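Local coordinates for protein glyceraldehyde-3-phosphate dehydrogenase (Sulfolobus solfataricus, PDB 1B7G) that oxidises and phosphorylates D-glyceraldehyde 3-phosphate to 1,3-bisphosphoglycerate in glycolysis, using NADP in preference to NAD as cofactor, at residues A[189-194]-A[206-211]; A[143-148]-A[199-204]; A[221-226]-A[294-299]; A[117-122]-A[134-139]; A[155-160]-A[225-230]. The protein carries 1 engineered substitution. All blocks are in the same frame, centred on the assembly; numbering follows the deposited sequence.

Contact 1. Residues A[189-194]-A[206-211]; sequences VPSHHA and IATMAV. With SO4 (sulfate ion), chain F; SO4 (sulfate ion), chain C.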
# COMPACT_ATOMS: atom_id res chain seq x y z
N VAL A 189 -4.50 29.77 -17.24
CA VAL A 189 -3.67 28.94 -18.10
C VAL A 189 -2.47 29.81 -18.48
O VAL A 189 -2.75 30.96 -18.76
CB VAL A 189 -4.38 28.51 -19.40
CG1 VAL A 189 -3.42 27.83 -20.38
CG2 VAL A 189 -5.56 27.60 -19.10
N PRO A 190 -1.27 29.27 -18.44
CA PRO A 190 -0.98 27.91 -18.05
C PRO A 190 -0.77 27.69 -16.57
O PRO A 190 -0.63 28.61 -15.76
CB PRO A 190 0.36 27.68 -18.81
CG PRO A 190 1.06 28.97 -18.62
CD PRO A 190 -0.02 30.04 -18.75
N SER A 191 -0.83 26.40 -16.15
CA SER A 191 -0.45 26.12 -14.74
C SER A 191 1.09 26.26 -14.67
O SER A 191 1.76 26.37 -15.69
CB SER A 191 -0.87 24.72 -14.37
OG SER A 191 -0.34 23.77 -15.28
N HIS A 192 1.69 26.13 -13.49
CA HIS A 192 3.09 26.35 -13.26
C HIS A 192 3.98 25.31 -13.96
O HIS A 192 5.17 25.57 -14.08
CB HIS A 192 3.40 26.38 -11.75
CG HIS A 192 3.36 25.04 -11.08
ND1 HIS A 192 4.46 24.19 -11.11
CD2 HIS A 192 2.40 24.38 -10.37
CE1 HIS A 192 4.17 23.06 -10.50
NE2 HIS A 192 2.96 23.15 -10.01
N HIS A 193 3.45 24.14 -14.31
CA HIS A 193 4.19 23.11 -14.96
C HIS A 193 4.97 23.57 -16.18
O HIS A 193 6.12 23.16 -16.32
CB HIS A 193 3.26 21.94 -15.34
CG HIS A 193 2.47 21.54 -14.11
ND1 HIS A 193 1.33 22.18 -13.70
CD2 HIS A 193 2.76 20.63 -13.16
CE1 HIS A 193 0.91 21.66 -12.56
NE2 HIS A 193 1.77 20.69 -12.19
N ALA A 194 4.35 24.42 -17.03
CA ALA A 194 5.01 24.83 -18.26
C ALA A 194 6.29 25.61 -18.00
O ALA A 194 7.35 25.24 -18.49
CB ALA A 194 4.03 25.58 -19.17
N ILE A 206 5.57 25.22 -24.65
CA ILE A 206 4.74 24.30 -23.85
C ILE A 206 3.70 25.10 -23.07
O ILE A 206 3.94 26.20 -22.57
CB ILE A 206 5.55 23.41 -22.88
CG1 ILE A 206 4.63 22.60 -21.94
CG2 ILE A 206 6.46 24.29 -22.04
CD1 ILE A 206 5.29 21.43 -21.21
N ALA A 207 2.47 24.54 -23.04
CA ALA A 207 1.44 25.16 -22.23
C ALA A 207 0.70 24.03 -21.52
O ALA A 207 0.48 22.95 -22.06
CB ALA A 207 0.54 26.10 -23.06
N THR A 208 0.32 24.25 -20.28
CA THR A 208 -0.31 23.21 -19.50
C THR A 208 -1.50 23.76 -18.70
O THR A 208 -1.48 24.92 -18.32
CB THR A 208 0.65 22.64 -18.43
OG1 THR A 208 1.15 23.72 -17.66
CG2 THR A 208 1.80 21.84 -19.04
N MET A 209 -2.48 22.88 -18.51
CA MET A 209 -3.57 23.24 -17.59
C MET A 209 -3.68 22.12 -16.56
O MET A 209 -3.42 20.96 -16.91
CB MET A 209 -4.89 23.27 -18.36
CG MET A 209 -5.09 24.30 -19.43
SD MET A 209 -6.59 24.12 -20.40
CE MET A 209 -5.99 23.36 -21.89
N ALA A 210 -4.16 22.42 -15.36
CA ALA A 210 -4.25 21.38 -14.34
C ALA A 210 -5.59 21.55 -13.54
O ALA A 210 -6.00 22.66 -13.30
CB ALA A 210 -3.12 21.57 -13.33
N VAL A 211 -6.04 20.42 -13.04
CA VAL A 211 -7.23 20.30 -12.24
C VAL A 211 -7.00 19.25 -11.13
O VAL A 211 -6.27 18.29 -11.42
CB VAL A 211 -8.43 19.88 -13.10
CG1 VAL A 211 -8.20 18.50 -13.73
CG2 VAL A 211 -9.70 19.82 -12.23
S SO4 F . 0.02 27.63 -10.34
O1 SO4 F . 0.94 27.40 -9.17
O2 SO4 F . -1.39 27.67 -9.81
O3 SO4 F . 0.14 26.47 -11.31
O4 SO4 F . 0.34 28.94 -10.98
S SO4 C . 2.90 19.18 -9.17
O1 SO4 C . 2.53 19.48 -7.79
O2 SO4 C . 1.60 19.05 -10.02
O3 SO4 C . 3.65 17.95 -9.43
O4 SO4 C . 3.67 20.36 -9.63
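Segment 189-194, a loop with a cis peptide bond before P190 that turns into helix 193-198 at its end, runs beside strand 206-211 and is pinned to it where S191 N donates to T208 O at 2.7 Å, from above the carbonyl plane. The side chains meet around T208, whose chi1 of 53° sets OG1 between its own N and carbonyl carbon, turned to the loop. There OG1 bonds S191 OG at 2.8 Å and accepts a weak bond from A194 N. S191 OG in turn bonds H193 ND1 at 2.8 Å, so a polar chain runs from strand to imidazole and fixes the rotation of the ring. This segment lines the phosphate site in the catalytic domain of glyceraldehyde-3-phosphate dehydrogenase, here holding the chain C sulfate, with S138, N140 and R166 completing it. H193 NE2 gives a nearly straight bond (176°) to O2 of that sulfate, 2.7 Å away. H192 N holds O3 of a separate, second ion, the chain F sulfate, at 2.7 Å. An alanine in place of H193 would lose both ring bonds and probably weaken anion binding. At the exposed margin, V189 CG2 crosses obliquely onto M209 CG at a tight 3.3 Å.

Contact 2. Residues A[143-148]-A[199-204]; sequences ALLRTI and SVIRNL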
# COMPACT_ATOMS: atom_id res chain seq x y z
N ALA A 143 7.63 14.12 -14.65
CA ALA A 143 7.07 13.14 -15.57
C ALA A 143 7.01 13.73 -16.99
O ALA A 143 7.32 13.02 -17.93
CB ALA A 143 5.68 12.71 -15.08
N LEU A 144 6.72 15.01 -17.09
CA LEU A 144 6.68 15.65 -18.43
C LEU A 144 8.10 15.69 -19.05
O LEU A 144 8.28 15.39 -20.22
CB LEU A 144 6.14 17.06 -18.27
CG LEU A 144 4.61 17.30 -18.18
CD1 LEU A 144 4.38 18.65 -17.53
CD2 LEU A 144 3.98 17.26 -19.56
N LEU A 145 9.13 16.04 -18.27
CA LEU A 145 10.50 16.07 -18.75
C LEU A 145 11.03 14.71 -19.17
O LEU A 145 11.62 14.62 -20.26
CB LEU A 145 11.45 16.70 -17.71
CG LEU A 145 11.20 18.21 -17.57
CD1 LEU A 145 11.89 18.76 -16.34
CD2 LEU A 145 11.63 18.88 -18.88
N ARG A 146 10.77 13.65 -18.41
CA ARG A 146 11.24 12.34 -18.82
C ARG A 146 10.61 11.95 -20.17
O ARG A 146 11.26 11.31 -20.96
CB ARG A 146 10.94 11.22 -17.83
CG ARG A 146 11.58 11.47 -16.43
CD ARG A 146 11.36 10.12 -15.69
NE ARG A 146 11.91 10.24 -14.33
CZ ARG A 146 11.42 9.55 -13.29
NH1 ARG A 146 10.44 8.66 -13.47
NH2 ARG A 146 11.97 9.75 -12.11
N THR A 147 9.30 12.23 -20.29
CA THR A 147 8.62 11.87 -21.54
C THR A 147 9.14 12.72 -22.70
O THR A 147 9.49 12.13 -23.71
CB THR A 147 7.08 12.06 -21.37
OG1 THR A 147 6.68 11.33 -20.20
CG2 THR A 147 6.35 11.64 -22.61
N ILE A 148 9.28 14.01 -22.54
CA ILE A 148 9.77 14.91 -23.60
C ILE A 148 11.23 14.65 -23.97
O ILE A 148 11.57 14.51 -25.16
CB ILE A 148 9.62 16.38 -23.18
CG1 ILE A 148 8.20 16.86 -22.91
CG2 ILE A 148 10.25 17.26 -24.28
CD1 ILE A 148 8.14 18.19 -22.18
N SER A 199 12.32 25.66 -17.20
CA SER A 199 13.49 25.90 -16.36
C SER A 199 14.56 24.84 -16.65
O SER A 199 15.70 24.96 -16.24
CB SER A 199 13.09 25.75 -14.88
OG SER A 199 12.94 24.36 -14.54
N VAL A 200 14.17 23.82 -17.37
CA VAL A 200 14.94 22.65 -17.75
C VAL A 200 15.19 22.60 -19.24
O VAL A 200 16.33 22.55 -19.70
CB VAL A 200 14.16 21.39 -17.31
CG1 VAL A 200 14.77 20.08 -17.80
CG2 VAL A 200 14.05 21.36 -15.78
N ILE A 201 14.14 22.80 -20.03
CA ILE A 201 14.25 22.92 -21.49
C ILE A 201 13.82 24.34 -21.87
O ILE A 201 12.63 24.62 -22.07
CB ILE A 201 13.37 21.90 -22.22
CG1 ILE A 201 13.61 20.50 -21.69
CG2 ILE A 201 13.63 21.95 -23.74
CD1 ILE A 201 12.77 19.42 -22.37
N ARG A 202 14.77 25.24 -21.98
CA ARG A 202 14.54 26.65 -22.14
C ARG A 202 13.68 27.13 -23.28
O ARG A 202 12.82 28.02 -23.07
CB ARG A 202 15.89 27.40 -22.19
CG ARG A 202 16.58 27.55 -20.84
CD ARG A 202 15.61 27.87 -19.75
NE ARG A 202 16.15 28.10 -18.43
CZ ARG A 202 15.50 28.81 -17.50
NH1 ARG A 202 14.31 29.33 -17.78
NH2 ARG A 202 16.03 29.01 -16.30
N ASN A 203 13.80 26.59 -24.49
CA ASN A 203 12.98 27.26 -25.54
C ASN A 203 11.82 26.44 -26.03
O ASN A 203 11.35 26.61 -27.17
CB ASN A 203 13.93 27.65 -26.68
CG ASN A 203 15.00 28.63 -26.21
OD1 ASN A 203 14.69 29.70 -25.68
ND2 ASN A 203 16.27 28.26 -26.37
N LEU A 204 11.34 25.49 -25.24
CA LEU A 204 10.26 24.63 -25.71
C LEU A 204 8.93 25.38 -25.61
O LEU A 204 8.68 26.01 -24.58
CB LEU A 204 10.18 23.33 -24.92
CG LEU A 204 8.92 22.48 -25.21
CD1 LEU A 204 8.92 22.02 -26.67
CD2 LEU A 204 8.92 21.29 -24.26
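In the catalytic domain, helix 139-152 presents L145 and I148, one turn apart on the same side, to the irregular loop 199-204 that leads from helix 193-198 into strand 205-213. The contact is purely apolar and its backbones stay well apart, L145 CA and V200 CA being 8.0 Å from each other. Packing is tightest at the L145 end. L145 and V200 meet tip to tip, with L145 CD1 lodged against both V200 methyls, 3.4 Å from CG2 and 3.5 Å from CG1. The other methyl, L145 CD2, slides past I201 in the opposite direction and lies 3.7 Å from its CD1. I201 is extended, its chi2 of -180° carrying CD1 inward so that it also reaches I148 CG2, across which it crosses obliquely. Beyond this apolar row the loop opens to solvent: a type I turn from I201 to L204 carries R202 and N203, both exposed, on its outer side. On the helix, T147 and R146 face other parts of the fold, T147 against Y296 of strand 291-298 and R146 in a salt bridge with E307. L204 brings the chain back inward over V157 and V160 of the sheet. Its CG stands anti to the backbone N, and its CD2 meets the tip of I148, CD1, at 3.8 Å.

Contact 3. Residues A[221-226]-A[294-299]; sequences HFINIT and LMYAVH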
# COMPACT_ATOMS: atom_id res chain seq x y z
N HIS A 221 -1.64 12.41 -16.70
CA HIS A 221 -1.39 13.42 -17.72
C HIS A 221 -1.98 13.02 -19.07
O HIS A 221 -1.98 11.90 -19.48
CB HIS A 221 0.10 13.73 -17.99
CG HIS A 221 0.84 14.26 -16.78
ND1 HIS A 221 1.98 15.06 -16.92
CD2 HIS A 221 0.64 14.11 -15.47
CE1 HIS A 221 2.39 15.38 -15.67
NE2 HIS A 221 1.61 14.79 -14.81
N PHE A 222 -2.41 14.06 -19.80
CA PHE A 222 -2.99 13.77 -21.14
C PHE A 222 -2.30 14.73 -22.10
O PHE A 222 -2.32 15.94 -21.86
CB PHE A 222 -4.50 13.97 -21.15
CG PHE A 222 -5.22 13.12 -20.13
CD1 PHE A 222 -5.48 11.79 -20.41
CD2 PHE A 222 -5.56 13.62 -18.89
CE1 PHE A 222 -6.11 10.99 -19.46
CE2 PHE A 222 -6.18 12.83 -17.94
CZ PHE A 222 -6.46 11.51 -18.23
N ILE A 223 -1.48 14.16 -22.99
CA ILE A 223 -0.57 15.08 -23.68
C ILE A 223 -0.57 14.98 -25.19
O ILE A 223 -1.00 14.04 -25.79
CB ILE A 223 0.91 14.90 -23.25
CG1 ILE A 223 1.37 13.53 -23.74
CG2 ILE A 223 1.12 15.05 -21.75
CD1 ILE A 223 2.90 13.50 -23.83
N ASN A 224 -0.22 16.15 -25.72
CA ASN A 224 -0.19 16.31 -27.18
C ASN A 224 1.18 16.94 -27.52
O ASN A 224 1.43 18.07 -27.14
CB ASN A 224 -1.33 17.20 -27.63
CG ASN A 224 -1.29 17.50 -29.12
OD1 ASN A 224 -0.32 17.97 -29.72
ND2 ASN A 224 -2.40 17.20 -29.78
N ILE A 225 1.94 16.15 -28.28
CA ILE A 225 3.29 16.62 -28.64
C ILE A 225 3.33 16.86 -30.15
O ILE A 225 2.78 16.09 -30.94
CB ILE A 225 4.34 15.54 -28.27
CG1 ILE A 225 4.44 15.30 -26.75
CG2 ILE A 225 5.73 15.92 -28.79
CD1 ILE A 225 5.18 14.00 -26.45
N THR A 226 3.99 17.98 -30.54
CA THR A 226 4.19 18.20 -31.98
C THR A 226 5.70 18.07 -32.25
O THR A 226 6.47 18.69 -31.51
CB THR A 226 3.72 19.58 -32.45
OG1 THR A 226 2.37 19.74 -32.06
CG2 THR A 226 3.88 19.71 -33.97
N LEU A 294 -0.76 10.82 -26.10
CA LEU A 294 -0.72 9.68 -25.18
C LEU A 294 -1.15 10.11 -23.78
O LEU A 294 -1.23 11.31 -23.42
CB LEU A 294 0.64 8.98 -25.18
CG LEU A 294 1.85 9.86 -24.82
CD1 LEU A 294 2.06 9.90 -23.32
CD2 LEU A 294 3.10 9.35 -25.55
N MET A 295 -1.38 9.16 -22.88
CA MET A 295 -1.70 9.53 -21.49
C MET A 295 -0.88 8.65 -20.56
O MET A 295 -0.49 7.51 -20.93
CB MET A 295 -3.23 9.30 -21.24
CG MET A 295 -3.54 7.82 -21.45
SD MET A 295 -5.16 7.37 -20.90
CE MET A 295 -6.25 8.06 -22.09
N TYR A 296 -0.62 9.15 -19.37
CA TYR A 296 0.18 8.38 -18.42
C TYR A 296 -0.21 8.70 -16.99
O TYR A 296 -0.78 9.78 -16.69
CB TYR A 296 1.69 8.58 -18.73
CG TYR A 296 2.20 10.00 -18.75
CD1 TYR A 296 2.46 10.69 -17.56
CD2 TYR A 296 2.48 10.66 -19.92
CE1 TYR A 296 2.94 11.98 -17.59
CE2 TYR A 296 2.98 11.94 -19.96
CZ TYR A 296 3.19 12.62 -18.79
OH TYR A 296 3.64 13.91 -18.82
N ALA A 297 0.12 7.75 -16.10
CA ALA A 297 -0.06 7.98 -14.67
C ALA A 297 1.25 8.38 -14.01
O ALA A 297 2.35 7.99 -14.47
CB ALA A 297 -0.63 6.73 -13.96
N VAL A 298 1.19 9.12 -12.91
CA VAL A 298 2.38 9.53 -12.17
C VAL A 298 2.17 9.22 -10.67
O VAL A 298 1.20 9.68 -10.09
CB VAL A 298 2.67 11.02 -12.31
CG1 VAL A 298 3.88 11.46 -11.51
CG2 VAL A 298 2.85 11.44 -13.80
N HIS A 299 3.04 8.40 -10.09
CA HIS A 299 2.95 8.14 -8.64
C HIS A 299 3.72 9.22 -7.92
O HIS A 299 4.97 9.16 -7.81
CB HIS A 299 3.43 6.74 -8.26
CG HIS A 299 3.29 6.50 -6.76
ND1 HIS A 299 4.25 5.87 -6.01
CD2 HIS A 299 2.33 6.85 -5.89
CE1 HIS A 299 3.89 5.84 -4.75
NE2 HIS A 299 2.70 6.41 -4.65
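H221 N donates to Y296 O at 2.8 Å, almost along the C=O axis, and Y296 N returns a bond to H221 O. Two residues on, I223 and L294 make the same exchange, with I223 N to L294 O at 2.9 Å; between these hydrogen-bonded pairs F222 and M295 form the non-hydrogen-bonded one. The strands are antiparallel neighbours in the mixed sheet of the catalytic domain. On the face carrying H221, I223, L294 and Y296, the tyrosine CG sits between its own N and carbonyl carbon (chi1 56°), so the ring leans across the partner strand. H221 CB lies over that ring, 3.6 Å from its centroid, a CH-pi contact; the two rings are oblique, their planes at 34°. H221 ND1 makes a weak, bent bond to Y296 OH at 2.8 Å, whereas NE2 bonds OD1 of N140. V298 CG2 touches the imidazole 3.7 Å from NE2, and I223 lies alongside L294. On the other face F222 CD1 rests 3.5 Å from M295 CB, with the methionine sulfur at the ring edge, a Met-aromatic contact. An alanine in place of H221 would lose the bond to N140 and the weak one to Y296 OH, and would probably let N140 and the tyrosine ring shift. N140 is in the phosphate site, so this buried imidazole is probably a second-shell residue that orients it.

Contact 4. Residues A[117-122]-A[134-139]; sequences ISFSAL and IRVVSC. With SO4 (sulfate ion), chain C.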
# COMPACT_ATOMS: atom_id res chain seq x y z
N ILE A 117 20.18 25.88 -10.39
CA ILE A 117 19.66 25.26 -11.60
C ILE A 117 18.49 24.33 -11.23
O ILE A 117 18.42 23.93 -10.07
CB ILE A 117 20.77 24.48 -12.30
CG1 ILE A 117 20.42 24.17 -13.75
CG2 ILE A 117 21.11 23.21 -11.50
CD1 ILE A 117 21.49 23.46 -14.56
N SER A 118 17.61 24.06 -12.17
CA SER A 118 16.56 23.04 -11.90
C SER A 118 17.04 21.80 -12.63
O SER A 118 17.82 21.93 -13.58
CB SER A 118 15.16 23.48 -12.39
OG SER A 118 14.75 24.55 -11.58
N PHE A 119 16.53 20.63 -12.26
CA PHE A 119 17.09 19.38 -12.73
C PHE A 119 16.08 18.28 -12.98
O PHE A 119 15.14 18.07 -12.23
CB PHE A 119 17.99 18.88 -11.53
CG PHE A 119 18.61 17.53 -11.62
CD1 PHE A 119 17.96 16.37 -11.26
CD2 PHE A 119 19.95 17.41 -11.97
CE1 PHE A 119 18.56 15.14 -11.30
CE2 PHE A 119 20.58 16.17 -12.06
CZ PHE A 119 19.89 15.02 -11.70
N SER A 120 16.38 17.41 -13.90
CA SER A 120 15.79 16.14 -14.15
C SER A 120 16.87 15.28 -14.79
O SER A 120 17.32 15.71 -15.85
CB SER A 120 14.53 16.21 -15.04
OG SER A 120 13.74 15.03 -14.81
N ALA A 121 17.23 14.13 -14.23
CA ALA A 121 18.37 13.35 -14.67
C ALA A 121 18.35 12.90 -16.10
O ALA A 121 19.40 12.87 -16.75
CB ALA A 121 18.64 12.13 -13.77
N LEU A 122 17.22 12.56 -16.69
CA LEU A 122 17.14 12.19 -18.08
C LEU A 122 17.34 13.40 -18.99
O LEU A 122 17.33 13.17 -20.20
CB LEU A 122 15.81 11.51 -18.40
CG LEU A 122 15.74 9.99 -18.23
CD1 LEU A 122 15.97 9.61 -16.77
CD2 LEU A 122 14.42 9.42 -18.71
N ILE A 134 20.64 22.81 -6.31
CA ILE A 134 19.93 22.23 -7.46
C ILE A 134 18.45 22.08 -7.09
O ILE A 134 18.14 21.63 -5.99
CB ILE A 134 20.52 20.85 -7.80
CG1 ILE A 134 21.94 20.98 -8.37
CG2 ILE A 134 19.64 20.07 -8.78
CD1 ILE A 134 22.54 19.66 -8.85
N ARG A 135 17.54 22.50 -7.99
CA ARG A 135 16.12 22.32 -7.66
C ARG A 135 15.59 21.14 -8.46
O ARG A 135 15.67 21.16 -9.69
CB ARG A 135 15.25 23.55 -7.99
CG ARG A 135 13.78 23.30 -7.54
CD ARG A 135 12.91 24.49 -8.00
NE ARG A 135 12.88 24.54 -9.46
CZ ARG A 135 11.93 25.13 -10.17
NH1 ARG A 135 10.89 25.69 -9.55
NH2 ARG A 135 11.98 25.10 -11.49
N VAL A 136 15.27 20.03 -7.80
CA VAL A 136 14.66 18.92 -8.53
C VAL A 136 13.21 19.37 -8.84
O VAL A 136 12.49 19.69 -7.90
CB VAL A 136 14.64 17.62 -7.73
CG1 VAL A 136 13.73 16.59 -8.41
CG2 VAL A 136 16.07 17.02 -7.55
N VAL A 137 12.79 19.36 -10.09
CA VAL A 137 11.44 19.84 -10.43
C VAL A 137 10.36 18.99 -9.75
O VAL A 137 10.62 17.92 -9.20
CB VAL A 137 11.17 19.84 -11.94
CG1 VAL A 137 11.66 21.16 -12.56
CG2 VAL A 137 11.82 18.66 -12.64
N SER A 138 9.11 19.50 -9.78
CA SER A 138 8.02 18.82 -9.09
C SER A 138 7.75 17.46 -9.69
O SER A 138 8.21 17.10 -10.78
CB SER A 138 6.72 19.70 -9.18
OG SER A 138 6.22 19.55 -10.54
N CYS A 139 6.89 16.68 -9.03
CA CYS A 139 6.53 15.36 -9.51
C CYS A 139 5.94 15.37 -10.93
O CYS A 139 6.28 14.54 -11.76
CB CYS A 139 5.43 14.79 -8.54
SG CYS A 139 6.00 14.79 -6.80
S SO4 C . 2.90 19.18 -9.17
O1 SO4 C . 2.53 19.48 -7.79
O2 SO4 C . 1.60 19.05 -10.02
O3 SO4 C . 3.65 17.95 -9.43
O4 SO4 C . 3.67 20.36 -9.63
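The R135 side chain turns its guanidinium edge to S118 and grips the single atom OG side-on, from NE and from NH2, each at 2.8 Å. Its chain runs out extended, CG anti to the backbone N, then bends at chi3 (64°), which lays the group alongside the serine with OG close to its plane. NH1 goes to the carbonyl of E110, which ties this face to the neighbouring loop. On the reverse side F119 has CG anti to its backbone N (chi1 174°), and its CB presses on I134 CG2 at 3.4 Å, the two side chains crossing obliquely. I117 and I134 instead lie side by side, pointing the same way. S118 and F119 pair in parallel with R135 and V136, in a beta-alpha-beta unit of strand 118-119, helix 121-128 and strand 133-136 at the edge of the Rossmann-type sheet. R135 N bonds I117 O firmly at 2.7 Å, but F119 N to R135 O is weak because bent, and V137 N to F119 O weak because long, at 3.4 Å. V137 keeps CG2 3.4 Å from F119 O. The chain then enters helix 139-152 through S138 at its N-cap: OG, set between the backbone N and carbonyl carbon (chi1 76°), donates to sulfate O4 (chain C) at 2.8 Å and also bonds T141 OG1. Next comes C139, a catalytic-site residue and by similarity the nucleophile, whose CB lies 3.7 Å from sulfate O3.

Contact 5. Residues A[155-160]-A[225-230]; sequences SKVEKV and ITLKDK. Unlike the reference sequence in segment 155-160: K159 (reference Asn).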
# COMPACT_ATOMS: atom_id res chain seq x y z
N SER A 155 12.50 12.40 -32.58
CA SER A 155 12.39 13.60 -33.39
C SER A 155 12.21 14.79 -32.46
O SER A 155 11.55 14.70 -31.41
CB SER A 155 11.24 13.55 -34.39
OG SER A 155 11.01 14.84 -34.93
N LYS A 156 12.84 15.91 -32.83
CA LYS A 156 12.83 17.06 -31.95
C LYS A 156 11.41 17.46 -31.52
O LYS A 156 10.55 17.65 -32.38
CB LYS A 156 13.46 18.26 -32.67
CG LYS A 156 13.83 19.35 -31.68
CD LYS A 156 14.45 20.54 -32.38
CE LYS A 156 14.42 21.76 -31.46
NZ LYS A 156 14.97 21.47 -30.12
N VAL A 157 11.19 17.64 -30.23
CA VAL A 157 9.90 18.08 -29.72
C VAL A 157 9.80 19.59 -29.92
O VAL A 157 10.57 20.38 -29.38
CB VAL A 157 9.68 17.72 -28.24
CG1 VAL A 157 8.43 18.34 -27.67
CG2 VAL A 157 9.68 16.19 -28.13
N GLU A 158 8.83 19.95 -30.74
CA GLU A 158 8.67 21.36 -31.08
C GLU A 158 7.59 22.03 -30.27
O GLU A 158 7.65 23.24 -30.01
CB GLU A 158 8.34 21.41 -32.60
CG GLU A 158 9.52 20.94 -33.43
CD GLU A 158 10.69 21.91 -33.38
OE1 GLU A 158 10.59 22.96 -32.70
OE2 GLU A 158 11.71 21.63 -34.02
N LYS A 159 6.62 21.23 -29.82
CA LYS A 159 5.52 21.78 -29.04
C LYS A 159 4.82 20.76 -28.14
O LYS A 159 4.65 19.62 -28.47
CB LYS A 159 4.47 22.40 -30.00
CG LYS A 159 3.53 23.31 -29.21
CD LYS A 159 2.30 23.69 -29.98
CE LYS A 159 2.60 24.54 -31.19
NZ LYS A 159 1.35 25.14 -31.74
N VAL A 160 4.45 21.22 -26.93
CA VAL A 160 3.76 20.36 -25.97
C VAL A 160 2.51 21.10 -25.45
O VAL A 160 2.63 22.23 -24.97
CB VAL A 160 4.62 20.00 -24.74
CG1 VAL A 160 3.80 19.20 -23.70
CG2 VAL A 160 5.84 19.18 -25.11
N ILE A 225 1.94 16.15 -28.28
CA ILE A 225 3.29 16.62 -28.64
C ILE A 225 3.33 16.86 -30.15
O ILE A 225 2.78 16.09 -30.94
CB ILE A 225 4.34 15.54 -28.27
CG1 ILE A 225 4.44 15.30 -26.75
CG2 ILE A 225 5.73 15.92 -28.79
CD1 ILE A 225 5.18 14.00 -26.45
N THR A 226 3.99 17.98 -30.54
CA THR A 226 4.19 18.20 -31.98
C THR A 226 5.70 18.07 -32.25
O THR A 226 6.47 18.69 -31.51
CB THR A 226 3.72 19.58 -32.45
OG1 THR A 226 2.37 19.74 -32.06
CG2 THR A 226 3.88 19.71 -33.97
N LEU A 227 6.06 17.16 -33.13
CA LEU A 227 7.46 16.90 -33.45
C LEU A 227 7.92 17.64 -34.71
O LEU A 227 7.12 18.09 -35.54
CB LEU A 227 7.65 15.39 -33.70
CG LEU A 227 7.12 14.49 -32.58
CD1 LEU A 227 7.17 13.03 -32.97
CD2 LEU A 227 7.90 14.76 -31.30
N LYS A 228 9.24 17.74 -34.88
CA LYS A 228 9.77 18.49 -36.02
C LYS A 228 9.49 17.76 -37.31
O LYS A 228 9.18 18.32 -38.36
CB LYS A 228 11.27 18.70 -35.79
CG LYS A 228 12.09 19.04 -37.03
CD LYS A 228 13.13 20.09 -36.67
CE LYS A 228 14.38 19.97 -37.52
NZ LYS A 228 15.25 21.17 -37.37
N ASP A 229 9.66 16.45 -37.25
CA ASP A 229 9.50 15.57 -38.38
C ASP A 229 8.36 14.57 -38.21
O ASP A 229 7.97 14.31 -37.07
CB ASP A 229 10.83 14.76 -38.52
CG ASP A 229 12.02 15.68 -38.26
OD1 ASP A 229 12.13 16.69 -38.99
OD2 ASP A 229 12.75 15.43 -37.26
N LYS A 230 7.90 14.00 -39.32
CA LYS A 230 6.87 12.97 -39.26
C LYS A 230 7.55 11.69 -38.82
O LYS A 230 8.72 11.46 -39.19
CB LYS A 230 6.18 12.78 -40.61
CG LYS A 230 5.74 14.06 -41.29
CD LYS A 230 5.09 13.78 -42.64
CE LYS A 230 4.61 15.05 -43.32
NZ LYS A 230 5.67 15.67 -44.16
O HOH W 1 14.77 16.10 -35.01
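This is an antiparallel strand pair interrupted by a classic beta bulge, at the end of the mixed catalytic-domain sheet where strand 157-167 begins and strand 219-227 runs out. E158 and K159 both face T226, whose carbonyl O accepts from E158 N at 2.8 Å and K159 N at 3.1 Å. T226 N answers to K159 O at 2.7 Å, and K228 N to K156 O closes the pairing on the far side. The bulge shifts the register by one; V157, V160, I225 and L227 still share a face, where V157 CG1 crosses obliquely over I225 CG2 at 3.8 Å. K159, the substituted position (asparagine in the natural sequence), meets T226 through CB on the other face. E158 and K228 lie side by side, the carboxylate OE2 against the lysine CD methylene, while OE2 and NZ remain 4.9 Å apart. Past the strands, S155 OG donates to D229 OD2 at 3.0 Å from above the carboxylate plane, and water 1 links K156 N to the same oxygen. Helix 139-152 packs on the face of V157, V160 and L227 through I148 and V151; the backbone of V160 bonds strand 205-213 and that of I225 strand 291-298, flanking the pair in the sheet.

From the N terminus, contact 4 closes first, within the nucleotide-binding sheet, and delivers the chain into helix 139-152. That helix opens contact 2, whose loop crosses those of contacts 1 and 5. Contact 5 spans 155-230 and encloses contact 1, and V160 O probably bonds A207 N between them. Contact 3 starts on the strand where contact 5 ends, sharing I225 and T226, and closes the 221-299 loop. Contacts 1, 3 and 5 thus involve one mixed sheet. Contact 2 connects them: L144 meets H193, H221 and Y296, whereas L145 touches V137 of contact 4, next to the nucleotide-binding sheet. One sulfate joins contacts 1 and 4 beside C139.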